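Local coordinates for protein isomaltodextranase (Arthrobacter globiformis, PDB 5AWO) that hydrolyses alpha-1,6-glucosidic linkages of dextran-like polysaccharides, releasing isomaltose units one after another from the non-reducing chain ends, at residues Gly45-His50 and Asp81-Gly86; Asp158-Asp163 and Ile200-Trp205; Gly273-Leu278 and Asp326-Thr331; Gln283-Gln286 and Pro290-Ala293. All blocks are in the same frame, centred on the assembly; numbering follows the deposited sequence.

Contact 1: Gly45-His50 and Asp81-Gly86; sequences GYSFPH and DGWIEG. With ACT (acetate ion), chain C.
Trp83 lays its indole across the flank of the helix 45-50, with Ser47 beneath one face. The methylene of Ser47 does the touching: its CB stands 3.9 Å from the centroid of the six-membered ring of Trp83, 26° off the ring normal, a CH-pi contact whose shortest pair is Ser47 CB to Trp83 CE3 at 3.5 Å. A serine suits this place because it is small enough for the ring to come close, while its hydroxyl turns to the backbone oxygen of Ala52. Farther along the indole, the far corner CH2 of Trp83 lies 3.8 Å from Phe48 CA and meets the Phe48 ring at its edge, close to that ring's plane. In Phe48, chi1 177° puts CG anti to the backbone N; the ring pairs with that of Tyr44, and it is CB, 4.1 Å from Trp83 CH2, that approaches the indole. The polar edge of Trp83 is fixed by a hydrogen bond from NE1 to Asn51 OD1, which should limit rotation of the indole. Ile84 N donates to OXT of an acetate, probably from the crystallisation liquor, at 2.8 Å. The contact joins the short helix after strand 39-42 to the loop after strand 77-79, at the C-terminal end of the TIM barrel, where Trp83 lies about 8 Å, side chain to side chain, from Asp201, the probable nucleophile.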
# COMPACT_ATOMS: atom_id res chain seq x y z
N GLY A 45 -2.29 -18.86 -8.83
CA GLY A 45 -3.20 -19.98 -8.61
C GLY A 45 -2.92 -21.14 -9.52
O GLY A 45 -3.24 -22.28 -9.18
N TYR A 46 -2.33 -20.87 -10.68
CA TYR A 46 -1.81 -21.93 -11.53
C TYR A 46 -0.43 -22.36 -11.07
O TYR A 46 -0.17 -23.53 -10.81
CB TYR A 46 -1.74 -21.49 -13.02
CG TYR A 46 -1.22 -22.65 -13.87
CD1 TYR A 46 0.14 -22.93 -13.97
CD2 TYR A 46 -2.11 -23.52 -14.50
CE1 TYR A 46 0.60 -24.03 -14.68
CE2 TYR A 46 -1.65 -24.59 -15.24
CZ TYR A 46 -0.30 -24.86 -15.31
OH TYR A 46 0.17 -25.95 -16.03
N SER A 47 0.51 -21.41 -10.99
CA SER A 47 1.89 -21.79 -10.92
C SER A 47 2.31 -22.34 -9.57
O SER A 47 3.20 -23.19 -9.49
CB SER A 47 2.81 -20.60 -11.31
OG SER A 47 2.72 -20.37 -12.72
N PHE A 48 1.72 -21.83 -8.48
CA PHE A 48 2.07 -22.34 -7.17
C PHE A 48 1.70 -23.85 -6.99
O PHE A 48 2.57 -24.66 -6.66
CB PHE A 48 1.55 -21.45 -6.02
CG PHE A 48 1.85 -22.03 -4.67
CD1 PHE A 48 3.11 -21.97 -4.12
CD2 PHE A 48 0.87 -22.77 -4.01
CE1 PHE A 48 3.39 -22.57 -2.91
CE2 PHE A 48 1.17 -23.38 -2.81
CZ PHE A 48 2.41 -23.27 -2.27
N PRO A 49 0.43 -24.22 -7.20
CA PRO A 49 0.16 -25.66 -7.03
C PRO A 49 0.87 -26.56 -8.06
O PRO A 49 1.20 -27.71 -7.74
CB PRO A 49 -1.35 -25.79 -7.14
CG PRO A 49 -1.88 -24.46 -7.42
CD PRO A 49 -0.79 -23.45 -7.48
N HIS A 50 1.10 -26.03 -9.27
CA HIS A 50 1.84 -26.80 -10.29
C HIS A 50 3.34 -26.78 -10.08
O HIS A 50 4.07 -27.57 -10.68
CB HIS A 50 1.52 -26.30 -11.70
CG HIS A 50 0.18 -26.70 -12.20
ND1 HIS A 50 -0.94 -25.93 -12.03
CD2 HIS A 50 -0.23 -27.82 -12.85
CE1 HIS A 50 -1.99 -26.55 -12.56
NE2 HIS A 50 -1.58 -27.69 -13.06
N ASP A 81 3.86 -13.91 -12.77
CA ASP A 81 4.50 -14.17 -11.49
C ASP A 81 5.86 -14.83 -11.69
O ASP A 81 6.53 -14.55 -12.70
CB ASP A 81 3.55 -14.95 -10.56
CG ASP A 81 3.85 -14.70 -9.10
OD1 ASP A 81 3.66 -13.56 -8.63
OD2 ASP A 81 4.33 -15.68 -8.46
N GLY A 82 6.33 -15.61 -10.73
CA GLY A 82 7.63 -16.22 -10.77
C GLY A 82 7.72 -17.44 -11.66
O GLY A 82 7.02 -17.51 -12.67
N TRP A 83 8.61 -18.36 -11.30
CA TRP A 83 8.96 -19.49 -12.13
C TRP A 83 9.50 -18.95 -13.46
O TRP A 83 9.09 -19.41 -14.52
CB TRP A 83 7.78 -20.46 -12.32
CG TRP A 83 7.42 -21.10 -11.02
CD1 TRP A 83 7.87 -22.29 -10.55
CD2 TRP A 83 6.56 -20.56 -10.02
NE1 TRP A 83 7.34 -22.55 -9.30
CE2 TRP A 83 6.53 -21.50 -8.95
CE3 TRP A 83 5.82 -19.39 -9.89
CZ2 TRP A 83 5.81 -21.28 -7.78
CZ3 TRP A 83 5.08 -19.18 -8.70
CH2 TRP A 83 5.08 -20.12 -7.68
N ILE A 84 10.42 -17.98 -13.36
CA ILE A 84 11.00 -17.30 -14.53
C ILE A 84 12.43 -17.67 -14.87
O ILE A 84 13.03 -17.07 -15.78
CB ILE A 84 10.79 -15.75 -14.53
CG1 ILE A 84 11.22 -15.07 -13.22
CG2 ILE A 84 9.33 -15.43 -14.82
CD1 ILE A 84 12.66 -15.26 -12.83
N GLU A 85 13.00 -18.66 -14.21
CA GLU A 85 14.37 -19.07 -14.59
C GLU A 85 14.38 -19.57 -16.05
O GLU A 85 15.41 -19.41 -16.75
CB GLU A 85 14.98 -20.05 -13.58
CG GLU A 85 15.41 -19.35 -12.30
CD GLU A 85 16.26 -20.23 -11.39
OE1 GLU A 85 16.32 -21.44 -11.64
OE2 GLU A 85 16.86 -19.72 -10.40
N GLY A 86 13.27 -20.09 -16.53
CA GLY A 86 13.12 -20.54 -17.91
C GLY A 86 12.71 -19.46 -18.90
O GLY A 86 12.33 -19.75 -20.03
C ACT C . 12.12 -17.52 -9.75
O ACT C . 12.80 -18.42 -9.25
OXT ACT C . 11.54 -17.71 -10.80
CH3 ACT C . 11.97 -16.22 -9.02

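Contact 2: Asp158-Asp163 and Ile200-Trp205; sequences DFFARD and IDFLSW
Phe160 brings the CE1 and CZ end of its ring to the place where Phe202 and Trp205 meet, and these three rings form an aromatic cluster. The edge-to-face kind of contact is the Phe160-Phe202 pair: the edge of Phe160 meets the face of Phe202, with centroids 4.9 Å apart and planes at 73°. Phe160 CZ sits over the centre of the Phe202 ring, and CE1 reaches Phe202 CG at 3.5 Å. In Phe160, chi1 166° sets CG anti to the backbone N and directs the ring from the turn toward Phe202. The second aromatic pair is oblique. Phe160 CE1 also approaches Trp205 CE3 at 3.5 Å, the planes inclined by 31°, so one carbon serves both neighbours. Phe202 CD1 in turn lies over the indole face of Trp205. A methyl-to-ring apolar contact adds Ala161, whose CB meets the edge of the indole at Trp205 CZ3, 3.9 Å away; its small methyl fits beside the ring within the type II turn from Phe159 to Arg162. That turn is closed by a backbone hydrogen bond from Arg162 N to Phe159 O. Polar interactions lie at the margins: Trp205 NE1 donates to Asp211, and Arg162 pairs with Asp163 through NE and OD1. Trp129 adds another edge-to-face partner for Phe160. No hydrogen bond crosses between the segments, so the contact probably rests on van der Waals packing and edge-to-face electrostatics. Such chemistry implies a shape-dependent, largely apolar fit that places Phe202, the residue after the probable nucleophile Asp201, against Phe160.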
# COMPACT_ATOMS: atom_id res chain seq x y z
N ASP A 158 27.86 -15.11 -8.48
CA ASP A 158 26.90 -14.39 -7.61
C ASP A 158 25.48 -14.62 -8.15
O ASP A 158 24.84 -13.72 -8.71
CB ASP A 158 27.27 -12.89 -7.53
CG ASP A 158 26.41 -12.10 -6.56
OD1 ASP A 158 25.52 -12.67 -5.90
OD2 ASP A 158 26.61 -10.88 -6.45
N PHE A 159 25.01 -15.86 -8.01
CA PHE A 159 23.70 -16.29 -8.49
C PHE A 159 22.63 -16.05 -7.45
O PHE A 159 22.84 -16.20 -6.23
CB PHE A 159 23.67 -17.78 -8.83
CG PHE A 159 24.51 -18.12 -10.02
CD1 PHE A 159 24.15 -17.69 -11.29
CD2 PHE A 159 25.67 -18.84 -9.86
CE1 PHE A 159 24.94 -17.99 -12.40
CE2 PHE A 159 26.45 -19.16 -10.97
CZ PHE A 159 26.09 -18.74 -12.22
N PHE A 160 21.48 -15.61 -7.95
CA PHE A 160 20.26 -15.67 -7.17
C PHE A 160 20.06 -17.10 -6.67
O PHE A 160 20.12 -18.05 -7.45
CB PHE A 160 19.09 -15.25 -8.08
CG PHE A 160 17.74 -15.58 -7.51
CD1 PHE A 160 17.29 -14.95 -6.36
CD2 PHE A 160 16.94 -16.50 -8.12
CE1 PHE A 160 16.04 -15.26 -5.83
CE2 PHE A 160 15.70 -16.81 -7.61
CZ PHE A 160 15.25 -16.19 -6.45
N ALA A 161 19.81 -17.22 -5.36
CA ALA A 161 19.55 -18.53 -4.73
C ALA A 161 20.72 -19.50 -4.82
O ALA A 161 20.51 -20.71 -4.76
CB ALA A 161 18.27 -19.16 -5.28
N ARG A 162 21.92 -18.97 -4.98
CA ARG A 162 23.14 -19.78 -5.13
C ARG A 162 23.21 -20.92 -4.13
O ARG A 162 23.55 -22.05 -4.49
CB ARG A 162 24.33 -18.86 -4.94
CG ARG A 162 25.71 -19.50 -4.94
CD ARG A 162 26.75 -18.45 -4.56
NE ARG A 162 26.66 -18.07 -3.15
CZ ARG A 162 27.37 -17.12 -2.56
NH1 ARG A 162 28.25 -16.41 -3.25
NH2 ARG A 162 27.20 -16.87 -1.27
N ASP A 163 22.88 -20.64 -2.88
CA ASP A 163 23.16 -21.62 -1.83
C ASP A 163 22.12 -22.72 -1.74
O ASP A 163 22.34 -23.70 -1.03
CB ASP A 163 23.36 -20.92 -0.50
CG ASP A 163 24.49 -19.94 -0.54
OD1 ASP A 163 25.57 -20.26 -1.08
OD2 ASP A 163 24.33 -18.82 -0.04
N ILE A 200 8.15 -6.72 -7.92
CA ILE A 200 9.59 -6.93 -7.76
C ILE A 200 9.81 -7.76 -6.48
O ILE A 200 9.67 -7.23 -5.38
CB ILE A 200 10.31 -5.60 -7.63
CG1 ILE A 200 10.01 -4.71 -8.85
CG2 ILE A 200 11.79 -5.84 -7.44
CD1 ILE A 200 10.66 -3.34 -8.77
N ASP A 201 10.20 -9.03 -6.66
CA ASP A 201 10.27 -9.99 -5.55
C ASP A 201 11.71 -10.31 -5.18
O ASP A 201 12.65 -9.90 -5.86
CB ASP A 201 9.53 -11.26 -6.03
CG ASP A 201 9.13 -12.25 -4.93
OD1 ASP A 201 9.37 -12.01 -3.73
OD2 ASP A 201 8.56 -13.31 -5.34
N PHE A 202 11.88 -11.04 -4.06
CA PHE A 202 13.18 -11.51 -3.59
C PHE A 202 14.13 -10.37 -3.22
O PHE A 202 15.36 -10.53 -3.20
CB PHE A 202 13.79 -12.50 -4.59
CG PHE A 202 13.04 -13.81 -4.62
CD1 PHE A 202 13.24 -14.76 -3.63
CD2 PHE A 202 12.11 -14.07 -5.59
CE1 PHE A 202 12.54 -15.94 -3.63
CE2 PHE A 202 11.39 -15.26 -5.60
CZ PHE A 202 11.60 -16.19 -4.60
N LEU A 203 13.53 -9.27 -2.80
CA LEU A 203 14.31 -8.11 -2.38
C LEU A 203 15.26 -8.41 -1.23
O LEU A 203 16.44 -8.03 -1.25
CB LEU A 203 13.35 -6.98 -2.01
CG LEU A 203 12.66 -6.34 -3.20
CD1 LEU A 203 11.51 -5.47 -2.72
CD2 LEU A 203 13.65 -5.54 -4.03
N SER A 204 14.76 -9.10 -0.22
CA SER A 204 15.52 -9.42 0.97
C SER A 204 16.67 -10.35 0.64
O SER A 204 17.76 -10.25 1.22
CB SER A 204 14.61 -10.02 2.04
OG SER A 204 13.86 -11.14 1.57
N TRP A 205 16.45 -11.25 -0.31
CA TRP A 205 17.53 -12.15 -0.74
C TRP A 205 18.67 -11.39 -1.43
O TRP A 205 19.85 -11.67 -1.14
CB TRP A 205 17.00 -13.25 -1.63
CG TRP A 205 16.09 -14.24 -0.96
CD1 TRP A 205 15.35 -14.06 0.17
CD2 TRP A 205 15.83 -15.59 -1.40
NE1 TRP A 205 14.65 -15.21 0.45
CE2 TRP A 205 14.92 -16.16 -0.49
CE3 TRP A 205 16.29 -16.37 -2.47
CZ2 TRP A 205 14.45 -17.47 -0.62
CZ3 TRP A 205 15.83 -17.68 -2.60
CH2 TRP A 205 14.92 -18.22 -1.68

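Contact 3: Gly273-Leu278 and Asp326-Thr331; sequences GGWDRL and DEERKT
Trp275 and Glu328 meet where two helices run roughly parallel, their segment axes 11.1 Å apart at an angle of 27°. Starting at its root, CB of Trp275 lies 3.9 Å from Glu328 OE2. CG is anti to the backbone N (chi1 -170°), which directs the indole along the helix 326-331 toward Thr331. At the next step CE3 approaches the aliphatic part of the glutamate, with CG of Glu328 4.0 Å away. Farther out CZ3 comes within 3.8 Å of Thr331 CG2, the methyl standing at the ring edge near its plane, and CH2 touches the same methyl. Threonine suits this spot: CG2 faces the indole and Leu278, while OG1 is hydrogen-bonded to the backbone O of His458 and to Ser460 OG. Glu328 is similarly divided, presenting its methylene to the ring and using its buried carboxylate for polar partners: OE2 is hydrogen-bonded to His458 ND1, and OE1 accepts a hydrogen bond from a water, 2.8 Å away, that in turn accepts from Trp275 N. The water thus ties the first turn of one helix to the acid of the other. An alanine in place of Trp275 would probably open a gap beside Thr331 CG2 and leave His458 without the ring it stacks on. In the fold, helix 326-339 leads into the last barrel strand, 343-345, and helix 274-279 follows strand 263-265; His458, just before strand 460-466 of the C-terminal beta-sandwich, packs on Trp275, while helix 295-302 adjoins Leu278 and Thr331 through Phe296.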
# COMPACT_ATOMS: atom_id res chain seq x y z
N GLY A 273 -3.14 -21.11 0.77
CA GLY A 273 -4.31 -20.30 1.01
C GLY A 273 -5.02 -20.74 2.28
O GLY A 273 -4.42 -21.27 3.24
N GLY A 274 -6.31 -20.45 2.30
CA GLY A 274 -7.14 -20.80 3.45
C GLY A 274 -6.91 -19.98 4.69
O GLY A 274 -6.08 -19.05 4.71
N TRP A 275 -7.65 -20.31 5.73
CA TRP A 275 -7.62 -19.57 6.98
C TRP A 275 -6.25 -19.55 7.66
O TRP A 275 -5.85 -18.50 8.17
CB TRP A 275 -8.69 -20.11 7.94
CG TRP A 275 -8.83 -19.21 9.14
CD1 TRP A 275 -8.27 -19.36 10.36
CD2 TRP A 275 -9.54 -17.98 9.18
NE1 TRP A 275 -8.59 -18.29 11.17
CE2 TRP A 275 -9.39 -17.44 10.46
CE3 TRP A 275 -10.32 -17.29 8.24
CZ2 TRP A 275 -9.96 -16.21 10.82
CZ3 TRP A 275 -10.89 -16.10 8.60
CH2 TRP A 275 -10.73 -15.58 9.89
N ASP A 276 -5.51 -20.65 7.64
CA ASP A 276 -4.24 -20.64 8.33
C ASP A 276 -3.26 -19.62 7.72
O ASP A 276 -2.54 -18.96 8.44
CB ASP A 276 -3.61 -22.04 8.41
CG ASP A 276 -2.44 -22.10 9.39
OD1 ASP A 276 -2.58 -21.68 10.55
OD2 ASP A 276 -1.33 -22.49 8.96
N ARG A 277 -3.31 -19.42 6.40
CA ARG A 277 -2.47 -18.41 5.78
C ARG A 277 -3.03 -16.99 5.98
O ARG A 277 -2.24 -16.04 6.09
CB ARG A 277 -2.26 -18.70 4.31
CG ARG A 277 -1.27 -19.85 4.12
CD ARG A 277 0.15 -19.30 4.00
NE ARG A 277 1.10 -20.30 4.32
CZ ARG A 277 2.40 -20.18 4.22
NH1 ARG A 277 2.94 -19.12 3.65
NH2 ARG A 277 3.16 -21.17 4.63
N LEU A 278 -4.34 -16.85 6.10
CA LEU A 278 -4.93 -15.54 6.33
C LEU A 278 -4.75 -15.02 7.75
O LEU A 278 -4.62 -13.81 7.96
CB LEU A 278 -6.42 -15.56 5.96
CG LEU A 278 -7.09 -14.18 5.79
CD1 LEU A 278 -6.75 -13.59 4.43
CD2 LEU A 278 -8.60 -14.28 5.98
N ASP A 326 -18.11 -19.85 2.64
CA ASP A 326 -18.39 -18.55 2.09
C ASP A 326 -18.19 -17.43 3.10
O ASP A 326 -17.76 -16.36 2.68
CB ASP A 326 -19.82 -18.47 1.55
CG ASP A 326 -20.04 -19.36 0.34
OD1 ASP A 326 -19.08 -19.80 -0.33
OD2 ASP A 326 -21.23 -19.69 0.05
N GLU A 327 -18.42 -17.68 4.38
CA GLU A 327 -18.09 -16.66 5.37
C GLU A 327 -16.60 -16.36 5.39
O GLU A 327 -16.21 -15.20 5.51
CB GLU A 327 -18.62 -17.00 6.77
CG GLU A 327 -20.15 -17.03 6.90
CD GLU A 327 -20.86 -15.72 6.54
OE1 GLU A 327 -20.33 -14.58 6.70
OE2 GLU A 327 -22.02 -15.81 6.06
N GLU A 328 -15.75 -17.37 5.31
CA GLU A 328 -14.32 -17.12 5.24
C GLU A 328 -13.94 -16.34 3.97
O GLU A 328 -13.09 -15.46 4.01
CB GLU A 328 -13.54 -18.43 5.27
CG GLU A 328 -13.54 -19.13 6.63
CD GLU A 328 -12.67 -20.39 6.69
OE1 GLU A 328 -12.15 -20.78 5.63
OE2 GLU A 328 -12.46 -20.91 7.83
N ARG A 329 -14.56 -16.67 2.84
CA ARG A 329 -14.28 -15.96 1.59
C ARG A 329 -14.63 -14.49 1.73
O ARG A 329 -13.85 -13.62 1.31
CB ARG A 329 -15.02 -16.58 0.42
CG ARG A 329 -14.47 -17.91 -0.04
CD ARG A 329 -15.33 -18.55 -1.14
NE ARG A 329 -16.16 -19.63 -0.63
CZ ARG A 329 -15.72 -20.83 -0.27
NH1 ARG A 329 -16.56 -21.76 0.20
NH2 ARG A 329 -14.42 -21.13 -0.34
N LYS A 330 -15.77 -14.18 2.33
CA LYS A 330 -16.13 -12.78 2.54
C LYS A 330 -15.12 -12.09 3.46
O LYS A 330 -14.74 -10.93 3.23
CB LYS A 330 -17.55 -12.64 3.10
CG LYS A 330 -18.64 -12.92 2.06
CD LYS A 330 -20.06 -12.81 2.61
CE LYS A 330 -20.39 -13.85 3.64
NZ LYS A 330 -21.84 -13.72 3.99
N THR A 331 -14.67 -12.78 4.49
CA THR A 331 -13.66 -12.22 5.39
C THR A 331 -12.33 -11.90 4.70
O THR A 331 -11.76 -10.85 4.94
CB THR A 331 -13.48 -13.13 6.61
OG1 THR A 331 -14.70 -13.09 7.37
CG2 THR A 331 -12.29 -12.71 7.46
O HOH W 1 -9.81 -22.24 5.49

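Contact 4: Gln283-Gln286 and Pro290-Ala293; sequences QNWQ and PNWA
A tight loop between helices 274-279 and 295-302 folds back on itself, and Trp285 sets its edge against the face of Trp292. The five-membered ring of Trp285 and the six-membered ring of Trp292 have centroids 4.7 Å apart and planes at 63°, a T-shaped pair. CD1 of Trp285, whose CG is anti to the backbone N (chi1 177°), comes within 3.4 Å of Trp292 CZ2. The two arms of the loop are pinned by a backbone hydrogen bond, Gln286 N to Asn291 O at 2.9 Å, in the carbonyl plane on a lone pair; Arg282 also donates to that oxygen. The loop belongs to the connection after strand 263-265 of the TIM barrel, and the side chain of Pro290 is about 10 Å from that of Asp201, the probable nucleophile. The cis peptide bond before Pro290 is consistent with the sharp reversal. A water bridges the backbones, donating to Asn284 O and accepting from Ala293 N. Replacing Trp292 with an alanine would probably leave the Trp285 edge without the face it rests on and free that indole to turn. Trp292 is buried and meets Trp302 edge-to-face, whereas Trp285 is exposed. Gln286 extends alongside Pro290, its NE2 bonded to Ala288 O.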
# COMPACT_ATOMS: atom_id res chain seq x y z
N GLN A 283 1.66 -15.35 15.27
CA GLN A 283 1.19 -14.00 15.46
C GLN A 283 2.30 -13.04 15.81
O GLN A 283 2.11 -11.82 15.74
CB GLN A 283 0.12 -13.98 16.55
CG GLN A 283 -0.95 -15.05 16.43
CD GLN A 283 -1.73 -14.96 15.13
OE1 GLN A 283 -2.16 -13.88 14.73
NE2 GLN A 283 -1.93 -16.08 14.49
N ASN A 284 3.45 -13.57 16.23
CA ASN A 284 4.54 -12.71 16.67
C ASN A 284 5.26 -12.01 15.53
O ASN A 284 5.23 -12.49 14.40
CB ASN A 284 5.57 -13.51 17.48
CG ASN A 284 6.25 -14.55 16.64
OD1 ASN A 284 5.66 -15.58 16.33
ND2 ASN A 284 7.50 -14.28 16.24
N TRP A 285 5.85 -10.87 15.83
CA TRP A 285 6.76 -10.16 14.95
C TRP A 285 8.14 -10.78 14.98
O TRP A 285 8.58 -11.30 16.02
CB TRP A 285 6.85 -8.72 15.42
CG TRP A 285 7.80 -7.80 14.69
CD1 TRP A 285 7.51 -7.01 13.61
CD2 TRP A 285 9.17 -7.53 15.03
NE1 TRP A 285 8.62 -6.27 13.26
CE2 TRP A 285 9.64 -6.57 14.11
CE3 TRP A 285 10.03 -8.01 16.02
CZ2 TRP A 285 10.94 -6.07 14.16
CZ3 TRP A 285 11.31 -7.50 16.06
CH2 TRP A 285 11.75 -6.54 15.14
N GLN A 286 8.85 -10.69 13.85
CA GLN A 286 10.27 -11.04 13.81
C GLN A 286 10.97 -9.95 13.00
O GLN A 286 10.33 -9.23 12.22
CB GLN A 286 10.48 -12.41 13.17
CG GLN A 286 10.08 -12.47 11.70
CD GLN A 286 10.25 -13.83 11.08
OE1 GLN A 286 10.09 -14.87 11.74
NE2 GLN A 286 10.55 -13.84 9.77
N PRO A 290 9.18 -12.30 6.44
CA PRO A 290 8.21 -11.24 6.60
C PRO A 290 8.05 -10.94 8.09
O PRO A 290 8.01 -11.88 8.91
CB PRO A 290 6.93 -11.86 6.02
CG PRO A 290 7.05 -13.30 6.41
CD PRO A 290 8.54 -13.62 6.39
N ASN A 291 7.93 -9.68 8.46
CA ASN A 291 7.94 -9.38 9.90
C ASN A 291 6.78 -10.12 10.57
O ASN A 291 6.94 -10.70 11.65
CB ASN A 291 7.87 -7.88 10.16
CG ASN A 291 9.02 -7.16 9.54
OD1 ASN A 291 10.17 -7.25 10.04
ND2 ASN A 291 8.77 -6.50 8.44
N TRP A 292 5.61 -10.02 9.95
CA TRP A 292 4.44 -10.79 10.38
C TRP A 292 4.06 -11.81 9.31
O TRP A 292 4.18 -11.54 8.10
CB TRP A 292 3.26 -9.87 10.67
CG TRP A 292 3.42 -9.03 11.90
CD1 TRP A 292 3.15 -9.41 13.18
CD2 TRP A 292 3.86 -7.67 11.97
NE1 TRP A 292 3.40 -8.37 14.05
CE2 TRP A 292 3.85 -7.30 13.33
CE3 TRP A 292 4.29 -6.73 11.02
CZ2 TRP A 292 4.23 -6.02 13.75
CZ3 TRP A 292 4.69 -5.47 11.45
CH2 TRP A 292 4.67 -5.13 12.80
N ALA A 293 3.58 -12.99 9.73
CA ALA A 293 3.28 -14.05 8.78
C ALA A 293 1.91 -13.92 8.13
O ALA A 293 1.78 -14.10 6.93
CB ALA A 293 3.40 -15.42 9.44
O HOH W 2 3.06 -12.99 12.56

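Contacts 2 and 3 are buried, whereas contacts 1 and 4 are only partly so, and contact 4 includes several exposed residues. Contacts 1 and 2 touch, Glu85 OE2 lying 3.9 Å from Phe160 CD2, and both involve loops that follow strands of the parallel barrel. Contact 4 is nested within the chain that contact 3 closes: contact 3 uses helix 274-279 itself, and contact 4 the loop that follows. All four rely on aromatic rings, but differently: contact 2 is purely apolar across its segments, contact 1 sets an indole on a serine methylene, contact 3 adds a buried acid and a water between helices, and contact 4 alone has a direct hydrogen bond between its segments.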